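Local coordinates for uncharacterized protein cvnB5 (Streptomyces avermitilis, PDB 3LEQ) that is of unknown function but, as a Roadblock/LC7-domain protein, probably serves a regulatory or scaffolding role in signalling through small GTPases, at residues A[102-105]-A[106-110]. Sequence-based numbering, arbitrary orientation.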
ATOM      1  N   VAL A 102       1.357  -2.517  13.803  1.00  9.15           N
ATOM      2  CA  VAL A 102       1.518  -3.338  12.586  1.00  9.05           C
ATOM      3  C   VAL A 102       0.442  -4.407  12.431  1.00  8.41           C
ATOM      4  O   VAL A 102      -0.024  -4.671  11.321  1.00  8.05           O
ATOM      5  CB  VAL A 102       2.868  -4.056  12.543  1.00  8.87           C
ATOM      6  CG1 VAL A 102       3.012  -4.835  11.241  1.00  9.96           C
ATOM      7  CG2 VAL A 102       3.980  -3.088  12.683  1.00  9.85           C
ATOM      8  N   GLY A 103       0.075  -5.037  13.546  1.00  8.09           N
ATOM      9  CA  GLY A 103      -0.991  -6.035  13.563  1.00  7.65           C
ATOM     10  C   GLY A 103      -2.314  -5.496  13.064  1.00  7.42           C
ATOM     11  O   GLY A 103      -3.011  -6.161  12.292  1.00  7.38           O
ATOM     12  N   VAL A 104      -2.661  -4.289  13.490  1.00  7.38           N
ATOM     13  CA  VAL A 104      -3.890  -3.657  13.028  1.00  7.45           C
ATOM     14  C   VAL A 104      -3.805  -3.391  11.521  1.00  7.43           C
ATOM     15  O   VAL A 104      -4.700  -3.754  10.760  1.00  6.74           O
ATOM     16  CB  VAL A 104      -4.207  -2.375  13.828  1.00  7.45           C
ATOM     17  CG1 VAL A 104      -5.317  -1.580  13.162  1.00  8.16           C
ATOM     18  CG2 VAL A 104      -4.587  -2.729  15.265  1.00  6.73           C
ATOM     19  N   VAL A 105      -2.714  -2.767  11.094  1.00  8.51           N
ATOM     20  CA  VAL A 105      -2.550  -2.449   9.686  1.00  8.01           C
ATOM     21  C   VAL A 105      -2.551  -3.730   8.845  1.00  8.36           C
ATOM     22  O   VAL A 105      -3.239  -3.787   7.828  1.00  9.31           O
ATOM     23  CB  VAL A 105      -1.274  -1.641   9.432  1.00  8.13           C
ATOM     24  CG1 VAL A 105      -1.106  -1.408   7.944  1.00  8.87           C
ATOM     25  CG2 VAL A 105      -1.351  -0.290  10.152  1.00  7.59           C
ATOM     26  N   ALA A 106      -1.803  -4.752   9.252  1.00  9.21           N
ATOM     27  CA  ALA A 106      -1.780  -5.990   8.470  1.00  9.85           C
ATOM     28  C   ALA A 106      -3.169  -6.623   8.355  1.00 10.10           C
ATOM     29  O   ALA A 106      -3.522  -7.123   7.295  1.00 10.67           O
ATOM     30  CB  ALA A 106      -0.772  -6.975   9.014  1.00 10.15           C
ATOM     31  N   TYR A 107      -3.945  -6.602   9.436  1.00 10.70           N
ATOM     32  CA  TYR A 107      -5.319  -7.102   9.410  1.00 10.42           C
ATOM     33  C   TYR A 107      -6.163  -6.300   8.423  1.00 10.03           C
ATOM     34  O   TYR A 107      -6.861  -6.856   7.585  1.00 10.49           O
ATOM     35  CB  TYR A 107      -5.946  -7.039  10.830  1.00  9.95           C
ATOM     36  CG  TYR A 107      -7.444  -7.263  10.808  1.00  9.83           C
ATOM     37  CD1 TYR A 107      -7.973  -8.552  10.751  1.00 10.51           C
ATOM     38  CD2 TYR A 107      -8.332  -6.179  10.794  1.00 11.19           C
ATOM     39  CE1 TYR A 107      -9.358  -8.754  10.711  1.00 11.07           C
ATOM     40  CE2 TYR A 107      -9.715  -6.372  10.739  1.00  9.00           C
ATOM     41  CZ  TYR A 107     -10.216  -7.657  10.704  1.00 11.36           C
ATOM     42  OH  TYR A 107     -11.585  -7.831  10.655  1.00  9.90           O
ATOM     43  N   GLN A 108      -6.087  -4.982   8.501  1.00  9.51           N
ATOM     44  CA  GLN A 108      -6.834  -4.122   7.560  1.00 10.35           C
ATOM     45  C   GLN A 108      -6.470  -4.375   6.085  1.00 10.53           C
ATOM     46  O   GLN A 108      -7.362  -4.422   5.206  1.00 10.90           O
ATOM     47  CB  GLN A 108      -6.645  -2.632   7.902  1.00  9.97           C
ATOM     48  CG  GLN A 108      -7.328  -2.213   9.200  1.00 12.80           C
ATOM     49  CD  GLN A 108      -8.839  -2.168   9.090  1.00 15.66           C
ATOM     50  OE1 GLN A 108      -9.407  -2.194   7.995  1.00 18.21           O
ATOM     51  NE2 GLN A 108      -9.501  -2.077  10.233  1.00 15.37           N
HETATM   52  N   MSE A 109      -5.165  -4.516   5.809  1.00 10.08           N
HETATM   53  CA  MSE A 109      -4.703  -4.820   4.454  1.00  9.20           C
HETATM   54  C   MSE A 109      -5.211  -6.187   3.998  1.00  9.33           C
HETATM   55  O   MSE A 109      -5.649  -6.337   2.872  1.00  7.95           O
HETATM   56  CB  MSE A 109      -3.179  -4.780   4.390  1.00  9.61           C
HETATM   57  CG  MSE A 109      -2.609  -3.416   4.698  1.00  9.32           C
HETATM   58 SE   MSE A 109      -0.667  -3.433   4.758  1.00 17.23          SE
HETATM   59  CE  MSE A 109      -0.233  -3.808   2.894  1.00  7.17           C
ATOM     60  N   ASN A 110      -5.152  -7.174   4.886  1.00  9.25           N
ATOM     61  CA  ASN A 110      -5.620  -8.531   4.568  1.00 10.64           C
ATOM     62  C   ASN A 110      -7.131  -8.528   4.248  1.00  9.88           C
ATOM     63  O   ASN A 110      -7.571  -9.190   3.313  1.00 10.31           O
ATOM     64  CB  ASN A 110      -5.302  -9.506   5.720  1.00 11.43           C
ATOM     65  CG  ASN A 110      -3.819  -9.923   5.772  1.00 14.86           C
ATOM     66  OD1 ASN A 110      -3.083  -9.815   4.790  1.00 15.88           O
ATOM     67  ND2 ASN A 110      -3.382 -10.409   6.938  1.00 18.04           N
TER
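M109 meets V105 one helical turn earlier, and its side chain can be followed atom by atom against that residue. Its CB stands 3.6 Å from V105 O. The first torsion, chi1 -63°, sets CG beside the backbone N of M109, and because that N donates to V105 O, CG is brought to 3.2 Å from the same oxygen. Next along the chain, the selenium of this selenomethionine, SE, reaches V105 CG1 at 3.8 Å, an apolar contact in which the two side chains lie at a slant to one another. CG1 is the branch of V105 that meets SE. At SE the chain bends, chi3 67°, and beyond it the terminal methyl CE turns away and leaves the valine.

The backbone evidence is that of a regular alpha helix: four successive i+4 hydrogen bonds join the residues, A106 N to V102 O, Y107 N to G103 O, Q108 N to V104 O and M109 N to V105 O. The last of them measures 2.9 Å, with an N-H...O angle of 167°. On another side of the turn, Q108 CG packs 3.4 Å from V104 O before the chain bends, and OE1 is hydrogen-bonded to R15 of helix 4-15.

In this part of helix 102-115, V105 and M109 are buried against the sheet, while V104 and Y107 lie on the exposed side. The buried pair rests on the antiparallel sheet: both touch I82 of strand 80-85, while in strand 90-96 V105 meets T96 and M109 meets L92 and V94.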